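Local coordinates for protein restriction endonuclease Hpy99I (Helicobacter pylori, PDB 3GOX) that probably cuts double-stranded DNA at a specific target sequence, as a zinc-containing type II restriction endonuclease of the beta-beta-alpha-Me class, at residues K41-L46 with S59-I64; V45-I48 with L53-V56; I83-D88 with C107-K112. All blocks are in the same frame, centred on the assembly; numbering follows the deposited sequence. Where two conformers were deposited one is given.

Contact 1. Residues K41-L46 with S59-I64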
loop_
_atom_site.group_PDB
_atom_site.type_symbol
_atom_site.label_atom_id
_atom_site.label_comp_id
_atom_site.label_asym_id
_atom_site.label_seq_id
_atom_site.Cartn_x
_atom_site.Cartn_y
_atom_site.Cartn_z
ATOM N N LYS A 41 0.429 0.306 -45.449
ATOM C CA LYS A 41 0.419 1.514 -44.614
ATOM C C LYS A 41 -0.795 1.588 -43.689
ATOM O O LYS A 41 -1.272 2.668 -43.349
ATOM C CB LYS A 41 0.536 2.779 -45.471
ATOM C CG LYS A 41 1.881 2.891 -46.178
ATOM C CD LYS A 41 2.281 4.340 -46.421
ATOM C CE LYS A 41 3.679 4.433 -47.007
ATOM N NZ LYS A 41 4.005 5.813 -47.483
ATOM N N SER A 42 -1.284 0.426 -43.274
ATOM C CA SER A 42 -2.298 0.353 -42.221
ATOM C C SER A 42 -1.888 -0.666 -41.151
ATOM O O SER A 42 -1.293 -1.709 -41.468
ATOM C CB SER A 42 -3.647 -0.035 -42.800
ATOM O OG SER A 42 -3.571 -1.325 -43.365
ATOM N N ALA A 43 -2.231 -0.367 -39.901
ATOM C CA ALA A 43 -1.804 -1.155 -38.763
ATOM C C ALA A 43 -3.044 -1.586 -38.011
ATOM O O ALA A 43 -4.053 -0.862 -37.989
ATOM C CB ALA A 43 -0.908 -0.321 -37.866
ATOM N N MET A 44 -2.958 -2.758 -37.398
ATOM C CA MET A 44 -3.911 -3.171 -36.370
ATOM C C MET A 44 -3.342 -2.692 -35.049
ATOM O O MET A 44 -2.244 -3.102 -34.673
ATOM C CB MET A 44 -4.082 -4.679 -36.348
ATOM C CG MET A 44 -4.663 -5.242 -37.628
ATOM S SD MET A 44 -6.324 -4.590 -38.005
ATOM C CE MET A 44 -7.245 -4.973 -36.519
ATOM N N VAL A 45 -4.065 -1.790 -34.379
ATOM C CA VAL A 45 -3.579 -1.139 -33.163
ATOM C C VAL A 45 -4.455 -1.565 -31.988
ATOM O O VAL A 45 -5.675 -1.495 -32.076
ATOM C CB VAL A 45 -3.678 0.391 -33.289
ATOM C CG1 VAL A 45 -3.153 1.072 -32.025
ATOM C CG2 VAL A 45 -2.939 0.904 -34.503
ATOM N N LEU A 46 -3.835 -2.008 -30.903
ATOM C CA LEU A 46 -4.572 -2.221 -29.633
ATOM C C LEU A 46 -4.507 -0.937 -28.849
ATOM O O LEU A 46 -3.437 -0.565 -28.326
ATOM C CB LEU A 46 -3.972 -3.361 -28.803
ATOM C CG LEU A 46 -4.631 -3.576 -27.441
ATOM C CD1 LEU A 46 -6.099 -3.919 -27.606
ATOM C CD2 LEU A 46 -3.919 -4.682 -26.685
ATOM N N SER A 59 -1.427 7.308 -41.542
ATOM C CA SER A 59 -1.566 8.768 -41.494
ATOM C C SER A 59 -2.329 9.277 -40.277
ATOM O O SER A 59 -2.199 10.453 -39.923
ATOM C CB SER A 59 -2.230 9.288 -42.768
ATOM O OG SER A 59 -3.564 8.833 -42.882
ATOM N N GLU A 60 -3.104 8.397 -39.652
ATOM C CA GLU A 60 -3.908 8.726 -38.467
ATOM C C GLU A 60 -3.143 8.483 -37.154
ATOM O O GLU A 60 -3.701 8.695 -36.084
ATOM C CB GLU A 60 -5.185 7.884 -38.466
ATOM C CG GLU A 60 -6.134 8.139 -39.607
ATOM C CD GLU A 60 -6.916 9.429 -39.465
ATOM O OE1 GLU A 60 -7.249 9.811 -38.318
ATOM O OE2 GLU A 60 -7.181 10.080 -40.502
ATOM N N LEU A 61 -1.888 8.029 -37.239
ATOM C CA LEU A 61 -1.089 7.639 -36.052
ATOM C C LEU A 61 0.186 8.459 -35.962
ATOM O O LEU A 61 0.740 8.857 -36.991
ATOM C CB LEU A 61 -0.688 6.171 -36.141
ATOM C CG LEU A 61 -1.843 5.167 -36.223
ATOM C CD1 LEU A 61 -1.350 3.754 -36.515
ATOM C CD2 LEU A 61 -2.714 5.204 -34.963
ATOM N N GLU A 62 0.635 8.710 -34.727
ATOM C CA GLU A 62 1.897 9.371 -34.474
ATOM C C GLU A 62 2.700 8.486 -33.499
ATOM O O GLU A 62 2.237 8.161 -32.413
ATOM C CB GLU A 62 1.656 10.746 -33.874
ATOM C CG GLU A 62 2.910 11.520 -33.606
ATOM C CD GLU A 62 2.630 12.888 -33.000
ATOM O OE1 GLU A 62 1.527 13.453 -33.226
ATOM O OE2 GLU A 62 3.527 13.397 -32.298
ATOM N N ALA A 63 3.904 8.093 -33.892
ATOM C CA ALA A 63 4.797 7.331 -33.019
ATOM C C ALA A 63 5.190 8.168 -31.815
ATOM O O ALA A 63 5.438 9.368 -31.918
ATOM C CB ALA A 63 6.067 6.910 -33.765
ATOM N N ILE A 64 5.224 7.504 -30.656
ATOM C CA ILE A 64 5.724 8.108 -29.427
ATOM C C ILE A 64 6.828 7.266 -28.784
ATOM O O ILE A 64 6.932 6.045 -29.012
ATOM C CB ILE A 64 4.587 8.363 -28.400
ATOM C CG1 ILE A 64 3.929 7.056 -27.931
ATOM C CG2 ILE A 64 3.565 9.288 -28.982
ATOM C CD1 ILE A 64 3.044 7.249 -26.638
#
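Leu61 meets Ala43 and Val45 with no ring or other flat group in the contact, so there are no faces or edges to place. The touching atoms are all methyl carbons. Leu61 CD1 lies 3.8 Å from Val45 CG2, and the two side chains reach toward each other tip to tip. The same CD1 is 4.3 Å from Ala43 CB. One methyl of the leucine thus sits over two neighbours on the same face of strand 42-47.

The torsions explain why CD1 is the leading branch. CG of Leu61 is anti to the carbonyl carbon (chi1 -59°), and CD1 then runs straight on from CA (chi2 172°). CD1 becomes the far end of an extended side chain. The other branch, CD2, turns off to the side. On Val45, CG2 is the branch beside the backbone N, and it is this branch that faces Leu61.

The backbones stay well apart, with 9.2 Å between Ala43 CA and Leu61 CA. No hydrogen bond crosses the gap. Strand 42-47 pairs with 32-39 and 52-57, while strand 61-63 is the sheet neighbour of 17-20. The contact therefore joins two non-adjacent strands across the interior of what is consistent with an SH3-like barrel. The end of a 3-10 turn, at 59-60, leads into strand 61-63, as in SH3 folds. Val18 and Ile35 also pack on Val45, and Leu12 and Val18 also touch Leu61.

All three touching residues are buried. Only carbon meets carbon here, so the attraction is hydrophobic and dispersive. It has little directionality, and the backbone bonds that set the strand positions are made with other strands.

Contact 2. Residues V45-I48 with L53-V56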
loop_
_atom_site.group_PDB
_atom_site.type_symbol
_atom_site.label_atom_id
_atom_site.label_comp_id
_atom_site.label_asym_id
_atom_site.label_seq_id
_atom_site.Cartn_x
_atom_site.Cartn_y
_atom_site.Cartn_z
ATOM N N VAL A 45 -4.065 -1.790 -34.379
ATOM C CA VAL A 45 -3.579 -1.139 -33.163
ATOM C C VAL A 45 -4.455 -1.565 -31.988
ATOM O O VAL A 45 -5.675 -1.495 -32.076
ATOM C CB VAL A 45 -3.678 0.391 -33.289
ATOM C CG1 VAL A 45 -3.153 1.072 -32.025
ATOM C CG2 VAL A 45 -2.939 0.904 -34.503
ATOM N N LEU A 46 -3.835 -2.008 -30.903
ATOM C CA LEU A 46 -4.572 -2.221 -29.633
ATOM C C LEU A 46 -4.507 -0.937 -28.849
ATOM O O LEU A 46 -3.437 -0.565 -28.326
ATOM C CB LEU A 46 -3.972 -3.361 -28.803
ATOM C CG LEU A 46 -4.631 -3.576 -27.441
ATOM C CD1 LEU A 46 -6.099 -3.919 -27.606
ATOM C CD2 LEU A 46 -3.919 -4.682 -26.685
ATOM N N PHE A 47 -5.655 -0.273 -28.758
ATOM C CA PHE A 47 -5.778 0.901 -27.902
ATOM C C PHE A 47 -6.022 0.425 -26.477
ATOM O O PHE A 47 -7.002 -0.247 -26.184
ATOM C CB PHE A 47 -6.849 1.835 -28.443
ATOM C CG PHE A 47 -6.406 2.564 -29.660
ATOM C CD1 PHE A 47 -5.506 3.603 -29.539
ATOM C CD2 PHE A 47 -6.844 2.198 -30.924
ATOM C CE1 PHE A 47 -5.062 4.285 -30.654
ATOM C CE2 PHE A 47 -6.405 2.875 -32.047
ATOM C CZ PHE A 47 -5.505 3.917 -31.919
ATOM N N ILE A 48 -5.073 0.748 -25.608
ATOM C CA ILE A 48 -4.918 0.042 -24.338
ATOM C C ILE A 48 -6.007 0.404 -23.320
ATOM O O ILE A 48 -6.511 -0.479 -22.616
ATOM C CB ILE A 48 -3.516 0.279 -23.737
ATOM C CG1 ILE A 48 -2.454 -0.257 -24.703
ATOM C CG2 ILE A 48 -3.393 -0.353 -22.338
ATOM C CD1 ILE A 48 -1.076 0.316 -24.472
ATOM N N LEU A 53 -9.106 -3.272 -30.473
ATOM C CA LEU A 53 -8.165 -3.517 -31.565
ATOM C C LEU A 53 -8.819 -2.973 -32.825
ATOM O O LEU A 53 -9.915 -3.406 -33.197
ATOM C CB LEU A 53 -7.875 -5.031 -31.703
ATOM C CG LEU A 53 -6.407 -5.493 -31.644
ATOM C CD1 LEU A 53 -6.275 -7.006 -31.809
ATOM C CD2 LEU A 53 -5.571 -4.795 -32.663
ATOM N N LYS A 54 -8.164 -2.007 -33.472
ATOM C CA LYS A 54 -8.735 -1.323 -34.627
ATOM C C LYS A 54 -7.749 -1.275 -35.776
ATOM O O LYS A 54 -6.545 -1.141 -35.559
ATOM C CB LYS A 54 -9.093 0.113 -34.256
ATOM C CG LYS A 54 -10.337 0.228 -33.379
ATOM C CD LYS A 54 -10.612 1.659 -32.981
ATOM C CE LYS A 54 -11.167 2.473 -34.136
ATOM N NZ LYS A 54 -12.596 2.173 -34.459
ATOM N N ARG A 55 -8.277 -1.358 -36.997
ATOM C CA ARG A 55 -7.491 -1.103 -38.206
ATOM C C ARG A 55 -7.391 0.400 -38.457
ATOM O O ARG A 55 -8.420 1.078 -38.590
ATOM C CB ARG A 55 -8.105 -1.781 -39.440
ATOM C CG ARG A 55 -7.214 -1.633 -40.650
ATOM C CD ARG A 55 -7.620 -2.523 -41.803
ATOM N NE ARG A 55 -7.388 -3.953 -41.560
ATOM C CZ ARG A 55 -6.191 -4.539 -41.427
ATOM N NH1 ARG A 55 -5.057 -3.839 -41.469
ATOM N NH2 ARG A 55 -6.129 -5.852 -41.227
ATOM N N VAL A 56 -6.163 0.914 -38.548
ATOM C CA VAL A 56 -5.929 2.357 -38.644
ATOM C C VAL A 56 -4.901 2.664 -39.730
ATOM O O VAL A 56 -3.842 2.055 -39.772
ATOM C CB VAL A 56 -5.421 2.953 -37.300
ATOM C CG1 VAL A 56 -5.354 4.474 -37.412
ATOM C CG2 VAL A 56 -6.333 2.529 -36.113
#
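Val45 pairs with Lys54 in the beta hairpin of strands 42-47 and 52-57, part of the SH3-like domain. Two backbone hydrogen bonds make this an antiparallel hydrogen-bonded pair. Val45 N donates to Lys54 O at 2.8 Å, almost straight at 173°. Lys54 N returns a bond to Val45 O at 2.9 Å. The next pair, Leu46 with Leu53, is non-hydrogen-bonded. Leu53 CA makes a CH...O contact with Val45 O there, at 3.2 Å. The directions of segments 45-47 and 53-56 make 132°, well short of a flat antiparallel 180°, so the hairpin is strongly twisted.

Two polar links lead outward. The amine of Lys54 turns away from the hairpin, toward a weak, long ion pair with Glu52. Beyond the strand, Ile48 O accepts from NE of Arg146 of the second subunit.

Apolar contacts lie on both faces of the hairpin. On one, Leu46 CB is 4.3 Å from Leu53 CG. On the other, Val56 CG2 touches two partners. It is 4.1 Å from Val45 CG2, where the side chains cross obliquely. It also meets the edge of the Phe47 ring at CE2, near the ring plane. Val45 CG1 lies over one face of that ring, 3.6 Å above the plane and toward the rim.

Leu53 has an unstaggered chi1 of -125°, and its CD2 lies over the peptide after Val45, 3.4 Å from Val45 O.

Contact 3. Residues I83-D88 with C107-K112. With ZN (zinc ion), chain E; nucleotides of chain D.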
loop_
_atom_site.group_PDB
_atom_site.type_symbol
_atom_site.label_atom_id
_atom_site.label_comp_id
_atom_site.label_asym_id
_atom_site.label_seq_id
_atom_site.Cartn_x
_atom_site.Cartn_y
_atom_site.Cartn_z
ATOM N N ILE A 83 -4.375 7.512 -22.058
ATOM C CA ILE A 83 -4.311 8.684 -22.928
ATOM C C ILE A 83 -3.100 9.474 -22.461
ATOM O O ILE A 83 -2.817 9.548 -21.247
ATOM C CB ILE A 83 -5.611 9.521 -22.834
ATOM C CG1 ILE A 83 -6.777 8.678 -23.354
ATOM C CG2 ILE A 83 -5.484 10.855 -23.574
ATOM C CD1 ILE A 83 -8.156 9.292 -23.082
ATOM N N LEU A 84 -2.372 10.014 -23.433
ATOM C CA LEU A 84 -1.199 10.840 -23.172
ATOM C C LEU A 84 -1.690 12.257 -22.876
ATOM O O LEU A 84 -2.386 12.849 -23.710
ATOM C CB LEU A 84 -0.271 10.821 -24.394
ATOM C CG LEU A 84 1.024 11.630 -24.328
ATOM C CD1 LEU A 84 1.997 10.986 -23.344
ATOM C CD2 LEU A 84 1.604 11.754 -25.763
ATOM N N LYS A 85 -1.381 12.751 -21.677
ATOM C CA LYS A 85 -1.851 14.038 -21.174
ATOM C C LYS A 85 -0.680 14.853 -20.646
ATOM O O LYS A 85 0.359 14.311 -20.294
ATOM C CB LYS A 85 -2.881 13.815 -20.061
ATOM C CG LYS A 85 -4.159 13.181 -20.543
ATOM C CD LYS A 85 -5.242 13.159 -19.455
ATOM C CE LYS A 85 -6.538 12.538 -19.974
ATOM N NZ LYS A 85 -7.702 12.811 -19.066
ATOM N N ASN A 86 -0.874 16.162 -20.527
ATOM C CA ASN A 86 0.130 17.003 -19.888
ATOM C C ASN A 86 0.284 16.621 -18.420
ATOM O O ASN A 86 -0.675 16.149 -17.785
ATOM C CB ASN A 86 -0.240 18.480 -19.991
ATOM C CG ASN A 86 -0.163 19.009 -21.411
ATOM O OD1 ASN A 86 0.600 18.505 -22.245
ATOM N ND2 ASN A 86 -0.950 20.039 -21.693
ATOM N N THR A 87 1.487 16.838 -17.880
ATOM C CA THR A 87 1.787 16.542 -16.465
ATOM C C THR A 87 0.776 17.135 -15.498
ATOM O O THR A 87 0.420 16.484 -14.514
ATOM C CB THR A 87 3.186 17.047 -16.078
ATOM O OG1 THR A 87 4.151 16.418 -16.924
ATOM C CG2 THR A 87 3.519 16.726 -14.637
ATOM N N ASP A 88 0.299 18.345 -15.796
ATOM C CA ASP A 88 -0.692 18.987 -14.917
ATOM C C ASP A 88 -2.083 18.336 -14.942
ATOM O O ASP A 88 -2.943 18.742 -14.156
ATOM C CB ASP A 88 -0.771 20.513 -15.134
ATOM C CG ASP A 88 -1.455 20.925 -16.431
ATOM O OD1 ASP A 88 -1.904 20.083 -17.237
ATOM O OD2 ASP A 88 -1.541 22.157 -16.663
ATOM N N CYS A 107 -4.907 9.894 -14.125
ATOM C CA CYS A 107 -5.201 11.300 -14.373
ATOM C C CYS A 107 -6.382 11.772 -13.533
ATOM O O CYS A 107 -7.153 10.974 -12.996
ATOM C CB CYS A 107 -5.482 11.532 -15.868
ATOM S SG CYS A 107 -7.054 10.879 -16.468
ATOM N N ARG A 108 -6.541 13.085 -13.442
ATOM C CA ARG A 108 -7.615 13.657 -12.647
ATOM C C ARG A 108 -8.987 13.137 -13.068
ATOM O O ARG A 108 -9.831 12.910 -12.212
ATOM C CB ARG A 108 -7.572 15.182 -12.686
ATOM C CG ARG A 108 -6.320 15.786 -12.071
ATOM C CD ARG A 108 -6.327 17.309 -12.211
ATOM N NE ARG A 108 -4.984 17.881 -12.147
ATOM C CZ ARG A 108 -4.356 18.247 -11.026
ATOM N NH1 ARG A 108 -4.950 18.116 -9.844
ATOM N NH2 ARG A 108 -3.119 18.752 -11.086
ATOM N N GLU A 109 -9.230 12.964 -14.360
ATOM C CA GLU A 109 -10.519 12.448 -14.819
ATOM C C GLU A 109 -10.767 11.021 -14.313
ATOM O O GLU A 109 -11.849 10.714 -13.829
ATOM C CB GLU A 109 -10.639 12.518 -16.342
ATOM C CG GLU A 109 -10.739 13.939 -16.864
ATOM C CD GLU A 109 -11.875 14.706 -16.228
ATOM O OE1 GLU A 109 -13.034 14.232 -16.308
ATOM O OE2 GLU A 109 -11.612 15.779 -15.634
ATOM N N CYS A 110 -9.767 10.154 -14.419
ATOM C CA CYS A 110 -9.920 8.765 -14.002
ATOM C C CYS A 110 -10.000 8.662 -12.476
ATOM O O CYS A 110 -10.651 7.764 -11.955
ATOM C CB CYS A 110 -8.795 7.886 -14.572
ATOM S SG CYS A 110 -8.921 7.615 -16.375
ATOM N N ARG A 111 -9.379 9.597 -11.754
ATOM C CA ARG A 111 -9.455 9.608 -10.290
ATOM C C ARG A 111 -10.871 9.897 -9.803
ATOM O O ARG A 111 -11.220 9.485 -8.697
ATOM C CB ARG A 111 -8.500 10.618 -9.680
ATOM C CG ARG A 111 -7.014 10.247 -9.742
ATOM C CD ARG A 111 -6.598 9.047 -8.894
ATOM N NE ARG A 111 -6.976 9.187 -7.500
ATOM C CZ ARG A 111 -6.801 8.257 -6.575
ATOM N NH1 ARG A 111 -6.176 7.121 -6.849
ATOM N NH2 ARG A 111 -7.239 8.485 -5.345
ATOM N N LYS A 112 -11.686 10.576 -10.608
ATOM C CA LYS A 112 -13.085 10.833 -10.200
ATOM C C LYS A 112 -13.861 9.540 -9.924
ATOM O O LYS A 112 -14.634 9.455 -8.965
ATOM C CB LYS A 112 -13.816 11.646 -11.266
ATOM C CG LYS A 112 -13.324 13.061 -11.367
ATOM C CD LYS A 112 -14.112 13.848 -12.410
ATOM C CE LYS A 112 -13.567 15.267 -12.594
ATOM N NZ LYS A 112 -13.957 15.859 -13.919
HETATM ZN ZN ZN E . -7.002 8.652 -17.219
ATOM P P DG D 7 -7.342 4.685 -3.556
ATOM O OP1 DG D 7 -8.565 4.040 -4.094
ATOM O OP2 DG D 7 -6.761 5.859 -4.250
ATOM O "O5'" DG D 7 -7.645 5.116 -2.052
ATOM C "C5'" DG D 7 -8.024 4.136 -1.100
ATOM C "C4'" DG D 7 -8.063 4.734 0.287
ATOM O "O4'" DG D 7 -6.766 5.312 0.582
ATOM C "C3'" DG D 7 -9.063 5.868 0.505
ATOM O "O3'" DG D 7 -9.426 5.891 1.886
ATOM C "C2'" DG D 7 -8.244 7.095 0.153
ATOM C "C1'" DG D 7 -6.867 6.726 0.697
ATOM N N9 DG D 7 -5.750 7.329 -0.033
ATOM C C8 DG D 7 -5.733 7.689 -1.363
ATOM N N7 DG D 7 -4.621 8.269 -1.728
ATOM C C5 DG D 7 -3.847 8.287 -0.575
ATOM C C6 DG D 7 -2.548 8.821 -0.346
ATOM O O6 DG D 7 -1.814 9.432 -1.131
ATOM N N1 DG D 7 -2.130 8.608 0.964
ATOM C C2 DG D 7 -2.868 7.982 1.938
ATOM N N2 DG D 7 -2.277 7.870 3.142
ATOM N N3 DG D 7 -4.092 7.503 1.747
ATOM C C4 DG D 7 -4.516 7.689 0.476
HETATM O O HOH W 1 -7.123 14.685 -16.336
#
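Lys85 reaches across to Cys107, and its amine ends beside the sulfur. Lys85 NZ is 3.3 Å from Cys107 SG, and Lys85 CD packs on Cys107 CB. The positive charge would be expected to stabilise a zinc-bound thiolate. The lysine crosses Glu109 at about a right angle and touches its CG, not its carboxylate. One water accepts weak bonds from both Lys85 NZ and Glu109 N.

The hydrogen bonds across the contact all end on Asp88 O. Arg108 grips Asp88 O side-on: NE is 3.0 Å and NH2 3.1 Å from Asp88 O. The oxygen lies in the guanidinium plane. Both donors come from the same face of the carbonyl plane. NH2 stands 41° above that plane and does not point at a lone pair. The side chain is extended from CG to NE, which carries the group from the helix start to the 3-10 turn that follows strand 84-86.

Cys107 SG binds the zinc ion at 2.4 Å and Cys110 SG at 2.3 Å. Cys78 and Cys81 complete this Cys4 site, built from two CxxC pairs. It ties the turn between strands 75-77 and 84-86 to the start of helix 108-115. Cys107 is also the N-cap of the helix. Its SG takes a capping bond from Cys110 N at 3.5 Å, with chi1 72° setting the sulfur between the backbone N and the carbonyl carbon.

Charged pairs lie further along the helix. Lys112 NZ makes a salt bridge to Glu109 OE2 on its syn side, at 2.9 Å. Arg111 carries its guanidinium to the bound DNA. NH1 and NH2 both donate to OP2 of DG7 in chain D, in the guanidinium plane, while NH2 also meets Asp115.

How the contacts relate
Contacts 1 and 2 share Val45 and Leu46 on strand 42-47, and their centres are 8 Å apart. They touch: Ala43 O is 2.8 Å from Val56 N, a probable hydrogen bond, and Leu61 CD2 packs on Val56 CG1 at 3.7 Å. Strand 42-47 thus serves both the hairpin and the barrel interior. Contact 3 lies in the His-Me finger region. Its nearest atoms are about 5 Å from contact 1 and 7 Å from contact 2, without touching, though the centres are 23 and 21 Å away. It supplies two of the four zinc ligands, and its Arg111 binds a DNA phosphate. Contacts 1 and 2 stay about 16 and 14 Å from the DNA, between nearest atoms.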